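Laminin subunit ALPHA-1 (Mus musculus, PDB 2JD4) is a basement membrane protein whose LG4-5 region, two laminin G-like domains with bound magnesium, probably takes part in anchorage to cell surfaces. Local coordinates at residues G20-S30 with H163-E171; L49-S57 with R192-G200. The protein carries 4 engineered substitutions. One frame throughout, in Å; residues are numbered along the deposited sequence.

Contact 1: residues G20-S30 with H163-E171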
loop_
_atom_site.group_PDB
_atom_site.type_symbol
_atom_site.label_atom_id
_atom_site.label_comp_id
_atom_site.label_asym_id
_atom_site.label_seq_id
_atom_site.Cartn_x
_atom_site.Cartn_y
_atom_site.Cartn_z
ATOM N N GLY A 20 6.717 16.483 -12.209
ATOM C CA GLY A 20 5.351 16.532 -12.701
ATOM C C GLY A 20 4.583 15.224 -12.605
ATOM O O GLY A 20 3.812 14.875 -13.507
ATOM N N ALA A 21 4.805 14.488 -11.524
ATOM C CA ALA A 21 4.101 13.229 -11.320
ATOM C C ALA A 21 3.736 13.152 -9.848
ATOM O O ALA A 21 4.414 13.752 -9.006
ATOM C CB ALA A 21 4.985 12.052 -11.709
ATOM N N HIS A 22 2.672 12.419 -9.534
ATOM C CA HIS A 22 2.248 12.292 -8.145
ATOM C C HIS A 22 2.042 10.833 -7.729
ATOM O O HIS A 22 1.527 10.022 -8.502
ATOM C CB HIS A 22 0.945 13.080 -7.934
ATOM C CG HIS A 22 1.073 14.545 -8.225
ATOM N ND1 HIS A 22 1.457 15.465 -7.273
ATOM C CD2 HIS A 22 0.884 15.246 -9.367
ATOM C CE1 HIS A 22 1.498 16.668 -7.815
ATOM N NE2 HIS A 22 1.155 16.564 -9.086
ATOM N N GLN A 23 2.445 10.512 -6.503
ATOM C CA GLN A 23 2.281 9.165 -5.972
ATOM C C GLN A 23 1.063 9.169 -5.052
ATOM O O GLN A 23 0.974 9.994 -4.148
ATOM C CB GLN A 23 3.509 8.735 -5.158
ATOM C CG GLN A 23 3.391 7.327 -4.557
ATOM C CD GLN A 23 3.657 6.223 -5.568
ATOM O OE1 GLN A 23 3.395 5.050 -5.303
ATOM N NE2 GLN A 23 4.190 6.595 -6.731
ATOM N N PHE A 24 0.134 8.248 -5.284
ATOM C CA PHE A 24 -1.060 8.146 -4.456
ATOM C C PHE A 24 -1.019 6.836 -3.664
ATOM O O PHE A 24 -0.051 6.080 -3.745
ATOM C CB PHE A 24 -2.323 8.209 -5.327
ATOM C CG PHE A 24 -2.457 9.490 -6.101
ATOM C CD1 PHE A 24 -1.873 9.623 -7.359
ATOM C CD2 PHE A 24 -3.145 10.577 -5.560
ATOM C CE1 PHE A 24 -1.969 10.825 -8.072
ATOM C CE2 PHE A 24 -3.248 11.778 -6.259
ATOM C CZ PHE A 24 -2.657 11.902 -7.520
ATOM N N GLY A 25 -2.066 6.574 -2.889
ATOM C CA GLY A 25 -2.102 5.350 -2.108
ATOM C C GLY A 25 -1.291 5.352 -0.817
ATOM O O GLY A 25 -1.212 4.323 -0.149
ATOM N N LEU A 26 -0.682 6.479 -0.455
ATOM C CA LEU A 26 0.093 6.536 0.788
ATOM C C LEU A 26 -0.865 6.368 1.973
ATOM O O LEU A 26 -0.504 5.794 3.002
ATOM C CB LEU A 26 0.856 7.859 0.885
ATOM C CG LEU A 26 1.968 8.006 -0.161
ATOM C CD1 LEU A 26 2.452 9.438 -0.163
ATOM C CD2 LEU A 26 3.121 7.042 0.141
ATOM N N SER A 27 -2.080 6.887 1.824
ATOM C CA SER A 27 -3.120 6.726 2.834
ATOM C C SER A 27 -4.330 6.272 2.020
ATOM O O SER A 27 -4.311 6.352 0.791
ATOM C CB SER A 27 -3.432 8.044 3.547
ATOM O OG SER A 27 -4.343 8.824 2.800
ATOM N N GLN A 28 -5.371 5.786 2.684
ATOM C CA GLN A 28 -6.559 5.341 1.960
ATOM C C GLN A 28 -7.275 6.526 1.305
ATOM O O GLN A 28 -8.139 6.338 0.440
ATOM C CB GLN A 28 -7.522 4.602 2.905
ATOM C CG GLN A 28 -6.977 3.281 3.438
ATOM C CD GLN A 28 -7.774 2.067 2.971
ATOM O OE1 GLN A 28 -8.938 1.887 3.343
ATOM N NE2 GLN A 28 -7.147 1.225 2.154
ATOM N N ASN A 29 -6.913 7.743 1.697
ATOM C CA ASN A 29 -7.550 8.931 1.121
ATOM C C ASN A 29 -6.621 9.929 0.427
ATOM O O ASN A 29 -6.912 11.125 0.365
ATOM C CB ASN A 29 -8.380 9.650 2.185
ATOM C CG ASN A 29 -9.555 8.815 2.661
ATOM O OD1 ASN A 29 -10.546 8.630 1.941
ATOM N ND2 ASN A 29 -9.441 8.285 3.865
ATOM N N SER A 30 -5.506 9.445 -0.101
ATOM C CA SER A 30 -4.598 10.323 -0.830
ATOM C C SER A 30 -5.332 10.717 -2.111
ATOM O O SER A 30 -5.884 9.856 -2.791
ATOM C CB SER A 30 -3.310 9.583 -1.203
ATOM O OG SER A 30 -2.665 9.059 -0.058
ATOM N N HIS A 163 -10.975 3.209 -2.129
ATOM C CA HIS A 163 -9.730 3.635 -1.483
ATOM C C HIS A 163 -8.760 4.150 -2.546
ATOM O O HIS A 163 -8.926 3.874 -3.731
ATOM C CB HIS A 163 -9.073 2.486 -0.695
ATOM C CG HIS A 163 -8.875 1.233 -1.489
ATOM N ND1 HIS A 163 -9.897 0.342 -1.741
ATOM C CD2 HIS A 163 -7.777 0.726 -2.099
ATOM C CE1 HIS A 163 -9.439 -0.658 -2.470
ATOM N NE2 HIS A 163 -8.154 -0.450 -2.703
ATOM N N SER A 164 -7.750 4.896 -2.111
ATOM C CA SER A 164 -6.751 5.463 -3.016
ATOM C C SER A 164 -5.847 4.423 -3.685
ATOM O O SER A 164 -5.355 3.501 -3.034
ATOM C CB SER A 164 -5.889 6.468 -2.248
ATOM O OG SER A 164 -4.867 6.984 -3.071
ATOM N N ILE A 165 -5.631 4.580 -4.990
ATOM C CA ILE A 165 -4.783 3.665 -5.756
ATOM C C ILE A 165 -3.297 3.878 -5.426
ATOM O O ILE A 165 -2.810 5.006 -5.462
ATOM C CB ILE A 165 -4.991 3.875 -7.293
ATOM C CG1 ILE A 165 -4.109 2.918 -8.099
ATOM C CG2 ILE A 165 -4.649 5.303 -7.683
ATOM C CD1 ILE A 165 -4.644 1.515 -8.189
ATOM N N PRO A 166 -2.568 2.799 -5.077
ATOM C CA PRO A 166 -1.140 2.932 -4.761
ATOM C C PRO A 166 -0.394 2.973 -6.087
ATOM O O PRO A 166 0.041 1.938 -6.589
ATOM C CB PRO A 166 -0.824 1.647 -3.981
ATOM C CG PRO A 166 -2.170 1.181 -3.489
ATOM C CD PRO A 166 -3.057 1.473 -4.663
ATOM N N ALA A 167 -0.267 4.163 -6.666
ATOM C CA ALA A 167 0.408 4.294 -7.950
ATOM C C ALA A 167 0.861 5.721 -8.215
ATOM O O ALA A 167 0.411 6.658 -7.556
ATOM C CB ALA A 167 -0.532 3.848 -9.080
ATOM N N CYS A 168 1.742 5.860 -9.200
ATOM C CA CYS A 168 2.249 7.154 -9.626
ATOM C C CYS A 168 1.456 7.526 -10.869
ATOM O O CYS A 168 1.274 6.701 -11.763
ATOM C CB CYS A 168 3.731 7.062 -9.987
ATOM S SG CYS A 168 4.427 8.667 -10.500
ATOM N N ILE A 169 0.980 8.761 -10.924
ATOM C CA ILE A 169 0.216 9.211 -12.076
ATOM C C ILE A 169 0.863 10.460 -12.665
ATOM O O ILE A 169 1.194 11.395 -11.945
ATOM C CB ILE A 169 -1.243 9.527 -11.696
ATOM C CG1 ILE A 169 -1.921 8.273 -11.137
ATOM C CG2 ILE A 169 -2.008 9.996 -12.929
ATOM C CD1 ILE A 169 -3.368 8.501 -10.701
ATOM N N GLY A 170 1.060 10.453 -13.977
ATOM C CA GLY A 170 1.665 11.591 -14.631
ATOM C C GLY A 170 0.607 12.602 -15.025
ATOM O O GLY A 170 -0.325 12.874 -14.265
ATOM N N GLU A 171 0.738 13.141 -16.230
ATOM C CA GLU A 171 -0.203 14.133 -16.722
ATOM C C GLU A 171 -1.541 13.486 -17.101
ATOM O O GLU A 171 -1.600 12.304 -17.428
ATOM C CB GLU A 171 0.389 14.851 -17.945
ATOM C CG GLU A 171 1.731 15.555 -17.702
ATOM C CD GLU A 171 1.690 16.544 -16.551
ATOM O OE1 GLU A 171 0.629 17.167 -16.331
ATOM O OE2 GLU A 171 2.724 16.713 -15.867
#

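Contact 2: residues L49-S57 with R192-G200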
loop_
_atom_site.group_PDB
_atom_site.type_symbol
_atom_site.label_atom_id
_atom_site.label_comp_id
_atom_site.label_asym_id
_atom_site.label_seq_id
_atom_site.Cartn_x
_atom_site.Cartn_y
_atom_site.Cartn_z
ATOM N N LEU A 49 -4.404 9.386 -19.507
ATOM C CA LEU A 49 -3.425 9.556 -18.435
ATOM C C LEU A 49 -2.374 8.459 -18.509
ATOM O O LEU A 49 -2.531 7.502 -19.250
ATOM C CB LEU A 49 -4.132 9.525 -17.074
ATOM C CG LEU A 49 -4.966 8.293 -16.703
ATOM C CD1 LEU A 49 -4.058 7.210 -16.126
ATOM C CD2 LEU A 49 -6.026 8.679 -15.688
ATOM N N SER A 50 -1.288 8.614 -17.759
ATOM C CA SER A 50 -0.231 7.604 -17.732
ATOM C C SER A 50 -0.155 7.109 -16.293
ATOM O O SER A 50 -0.262 7.900 -15.356
ATOM C CB SER A 50 1.114 8.203 -18.167
ATOM O OG SER A 50 1.512 9.253 -17.302
ATOM N N ILE A 51 0.021 5.805 -16.117
ATOM C CA ILE A 51 0.062 5.239 -14.782
ATOM C C ILE A 51 1.127 4.161 -14.628
ATOM O O ILE A 51 1.481 3.475 -15.584
ATOM C CB ILE A 51 -1.331 4.671 -14.419
ATOM C CG1 ILE A 51 -1.384 4.268 -12.943
ATOM C CG2 ILE A 51 -1.654 3.492 -15.324
ATOM C CD1 ILE A 51 -2.800 4.023 -12.440
ATOM N N ARG A 52 1.649 4.042 -13.413
ATOM C CA ARG A 52 2.677 3.059 -13.081
ATOM C C ARG A 52 2.330 2.514 -11.696
ATOM O O ARG A 52 2.214 3.284 -10.739
ATOM C CB ARG A 52 4.049 3.726 -13.048
ATOM C CG ARG A 52 5.161 2.793 -12.648
ATOM C CD ARG A 52 5.954 3.415 -11.522
ATOM N NE ARG A 52 7.156 4.058 -12.002
ATOM C CZ ARG A 52 7.930 4.838 -11.261
ATOM N NH1 ARG A 52 7.622 5.084 -9.992
ATOM N NH2 ARG A 52 9.019 5.363 -11.794
ATOM N N THR A 53 2.194 1.197 -11.579
ATOM C CA THR A 53 1.798 0.603 -10.301
ATOM C C THR A 53 2.109 -0.891 -10.129
ATOM O O THR A 53 2.331 -1.613 -11.098
ATOM C CB THR A 53 0.278 0.793 -10.112
ATOM O OG1 THR A 53 -0.134 0.254 -8.853
ATOM C CG2 THR A 53 -0.480 0.088 -11.239
ATOM N N PHE A 54 2.118 -1.342 -8.875
ATOM C CA PHE A 54 2.341 -2.750 -8.540
ATOM C C PHE A 54 1.082 -3.239 -7.810
ATOM O O PHE A 54 0.954 -4.423 -7.497
ATOM C CB PHE A 54 3.531 -2.928 -7.583
ATOM C CG PHE A 54 4.879 -2.657 -8.201
ATOM C CD1 PHE A 54 5.542 -1.456 -7.961
ATOM C CD2 PHE A 54 5.504 -3.626 -8.984
ATOM C CE1 PHE A 54 6.813 -1.225 -8.486
ATOM C CE2 PHE A 54 6.774 -3.406 -9.514
ATOM C CZ PHE A 54 7.430 -2.205 -9.265
ATOM N N ALA A 55 0.158 -2.315 -7.549
ATOM C CA ALA A 55 -1.060 -2.622 -6.803
ATOM C C ALA A 55 -2.104 -3.474 -7.513
ATOM O O ALA A 55 -2.122 -3.582 -8.732
ATOM C CB ALA A 55 -1.704 -1.321 -6.326
ATOM N N SER A 56 -2.992 -4.073 -6.734
ATOM C CA SER A 56 -4.033 -4.897 -7.327
ATOM C C SER A 56 -5.363 -4.150 -7.407
ATOM O O SER A 56 -6.204 -4.476 -8.241
ATOM C CB SER A 56 -4.209 -6.195 -6.528
ATOM O OG SER A 56 -4.803 -5.937 -5.267
ATOM N N SER A 57 -5.558 -3.142 -6.558
ATOM C CA SER A 57 -6.823 -2.407 -6.572
ATOM C C SER A 57 -6.729 -0.951 -6.135
ATOM O O SER A 57 -5.820 -0.568 -5.385
ATOM C CB SER A 57 -7.837 -3.110 -5.669
ATOM O OG SER A 57 -7.461 -2.978 -4.305
ATOM N N ARG A 192 5.781 12.432 -3.887
ATOM C CA ARG A 192 6.475 12.311 -5.172
ATOM C C ARG A 192 6.794 10.865 -5.515
ATOM O O ARG A 192 6.822 10.004 -4.639
ATOM C CB ARG A 192 7.770 13.121 -5.123
ATOM C CG ARG A 192 7.570 14.524 -4.592
ATOM C CD ARG A 192 8.757 14.957 -3.748
ATOM N NE ARG A 192 9.660 15.833 -4.476
ATOM C CZ ARG A 192 10.790 16.319 -3.975
ATOM N NH1 ARG A 192 11.160 16.009 -2.743
ATOM N NH2 ARG A 192 11.537 17.132 -4.702
ATOM N N CYS A 193 7.038 10.600 -6.797
ATOM C CA CYS A 193 7.353 9.254 -7.256
ATOM C C CYS A 193 8.847 9.090 -7.494
ATOM O O CYS A 193 9.500 10.002 -8.001
ATOM C CB CYS A 193 6.665 8.961 -8.584
ATOM S SG CYS A 193 4.947 9.513 -8.736
ATOM N N TYR A 194 9.376 7.922 -7.149
ATOM C CA TYR A 194 10.788 7.638 -7.373
ATOM C C TYR A 194 10.958 7.398 -8.877
ATOM O O TYR A 194 10.060 6.849 -9.531
ATOM C CB TYR A 194 11.212 6.383 -6.593
ATOM C CG TYR A 194 11.220 6.555 -5.088
ATOM C CD1 TYR A 194 10.347 5.830 -4.275
ATOM C CD2 TYR A 194 12.109 7.440 -4.474
ATOM C CE1 TYR A 194 10.365 5.981 -2.886
ATOM C CE2 TYR A 194 12.132 7.599 -3.089
ATOM C CZ TYR A 194 11.261 6.870 -2.305
ATOM O OH TYR A 194 11.287 7.035 -0.938
ATOM N N VAL A 195 12.089 7.825 -9.435
ATOM C CA VAL A 195 12.345 7.622 -10.861
ATOM C C VAL A 195 12.243 6.129 -11.141
ATOM O O VAL A 195 11.718 5.716 -12.172
ATOM C CB VAL A 195 13.762 8.133 -11.266
ATOM C CG1 VAL A 195 14.104 7.706 -12.695
ATOM C CG2 VAL A 195 13.804 9.645 -11.162
ATOM N N VAL A 196 12.741 5.333 -10.203
ATOM C CA VAL A 196 12.714 3.874 -10.306
ATOM C C VAL A 196 12.180 3.295 -8.997
ATOM O O VAL A 196 12.711 3.591 -7.926
ATOM C CB VAL A 196 14.127 3.289 -10.530
ATOM C CG1 VAL A 196 14.036 1.782 -10.681
ATOM C CG2 VAL A 196 14.769 3.910 -11.757
ATOM N N ALA A 197 11.140 2.463 -9.085
ATOM C CA ALA A 197 10.546 1.864 -7.892
ATOM C C ALA A 197 10.361 0.353 -8.018
ATOM O O ALA A 197 10.421 -0.206 -9.117
ATOM C CB ALA A 197 9.197 2.524 -7.592
ATOM N N GLN A 198 10.147 -0.294 -6.876
ATOM C CA GLN A 198 9.929 -1.733 -6.816
ATOM C C GLN A 198 8.780 -1.973 -5.843
ATOM O O GLN A 198 8.483 -1.116 -5.016
ATOM C CB GLN A 198 11.202 -2.454 -6.346
ATOM C CG GLN A 198 11.742 -2.038 -4.974
ATOM C CD GLN A 198 13.023 -2.793 -4.597
ATOM O OE1 GLN A 198 13.063 -4.019 -4.628
ATOM N NE2 GLN A 198 14.071 -2.053 -4.241
ATOM N N GLU A 199 8.122 -3.121 -5.942
ATOM C CA GLU A 199 7.002 -3.402 -5.051
ATOM C C GLU A 199 7.418 -3.388 -3.584
ATOM O O GLU A 199 8.368 -4.072 -3.196
ATOM C CB GLU A 199 6.373 -4.754 -5.381
ATOM C CG GLU A 199 5.187 -5.090 -4.482
ATOM C CD GLU A 199 4.461 -6.345 -4.912
ATOM O OE1 GLU A 199 4.965 -7.041 -5.819
ATOM O OE2 GLU A 199 3.391 -6.635 -4.339
ATOM N N GLY A 200 6.696 -2.613 -2.775
ATOM C CA GLY A 200 7.000 -2.527 -1.355
ATOM C C GLY A 200 6.739 -1.185 -0.684
ATOM O O GLY A 200 6.375 -0.198 -1.329
HETATM O O HOH W 1 1.183 -4.864 -4.454
#

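Contact 1: residues G20-S30 with H163-E171
The Phe-24 ring takes Ala-167 O at its edge, near the ring plane, while the Ile-169 side chain crosses that of Phe-24 at about a right angle, CD1 to CE1 3.8 Å. Leu-32 of strand 31-35 also packs on this ring. The Gln-28 amide and the His-163 imidazole lie almost parallel, 6° apart, with NE2 of Gln-28 3.7 Å from CB of His-163; the His-163 NE2 is hydrogen-bonded to Ser-57 OG. Gln-23, bent at chi2 (79°), brings NE2 to 3.3 Å from CB of Cys-168, on the face of the sheet where the Cys-168 sulfur meets Ala-21 CB.

The backbones pair antiparallel: His-22 and Ile-169 exchange N-H...O bonds, and Phe-24 N reaches Ala-167 O at 2.8 Å. Beyond the pairing Ser-164 takes over. Its OG accepts from Gly-25 N at 2.8 Å and is hydrogen-bonded to Gly-147 O, with Ser-30 O near, 3.1 Å from OG, while Ser-164 N donates to Gln-28 O at 3.0 Å. Gly-25 CA lies 3.7 Å from Pro-166 CA, where a side chain on the glycine would collide with the proline.

The short strand 22-23 of the laminin G sandwich is thus fastened by backbone bonds; past it, the buried Ser-164 hydroxyl serves Gly-25 N and Gly-147 O, and the Ser-164 backbone N holds the 27-30 turn to the loop leading into strand 167-174.

Contact 2: residues L49-S57 with R192-G200
Hydrogen bonding from Arg-52 to the backbone of the 192-200 segment dominates the polar side. NH1 and NH2 grip the single carbonyl Tyr-194 O end-on, at 3.0 Å and 2.9 Å, and this oxygen lies in the guanidinium plane just as both nitrogens lie in the carbonyl plane. The chain leaves strand 44-53 with CG turned away from the backbone N (chi1 177°) and bends at chi2 and chi3 to reach this far. Val-195 O also stands at the guanidinium edge, 2.7 Å from NH2, but the angle is too poor for a hydrogen bond. A lysine in place of Arg-52 would probably lose the two-nitrogen clasp, leaving Tyr-194 O with at most one donor from this side chain and the 194-197 backbone less firmly fixed.

Van der Waals packing comes from the Ala-197 methyl, whose CB lies 3.8 Å from NH1 of Arg-52, and from Phe-54. The Phe-54 ring lies under the Gln-198 to Glu-199 peptide: Glu-199 N sits 3.4 Å above the ring plane near its centre, Glu-199 CB makes a CH-pi contact 4.1 Å from the centroid, and Ala-197 O is at the ring edge.

A water adds an indirect polar link, donating to both Phe-54 O and Glu-199 OE2, the latter at 2.8 Å. The Gln-198 amide is hydrogen-bonded to Trp-285 and Pro-379, and Glu-199 O to Arg-349.

The connecting peptide is therefore held to the first laminin G domain by a guanidinium clasping one backbone carbonyl and by a ring that carries a peptide, while partners from the second domain take the Gln-198 amide and Glu-199 O, consistent with a fixed joint between the two domains.

Overall arrangement
Both contacts are partly buried and draw on neighbouring strands of one sheet, 167-174 in contact 1 and 44-53 in contact 2, so Ala-167 packs against Arg-52 and Thr-53 between them. Contact 1 is the larger and more buried, and lies within the first laminin G domain: it relies on paired backbones, with side chains filling in. Contact 2 is smaller and less shielded, at the junction with the second domain, and replaces strand pairing with an arginine clasp, an aromatic ring and a water. The Cys-168 to Cys-193 disulfide ties the connecting peptide covalently to the sheet. Separately, Pro-166 O probably hydrogen-bonds to Thr-53 OG1, joining the loop before strand 167-174 to the end of strand 44-53.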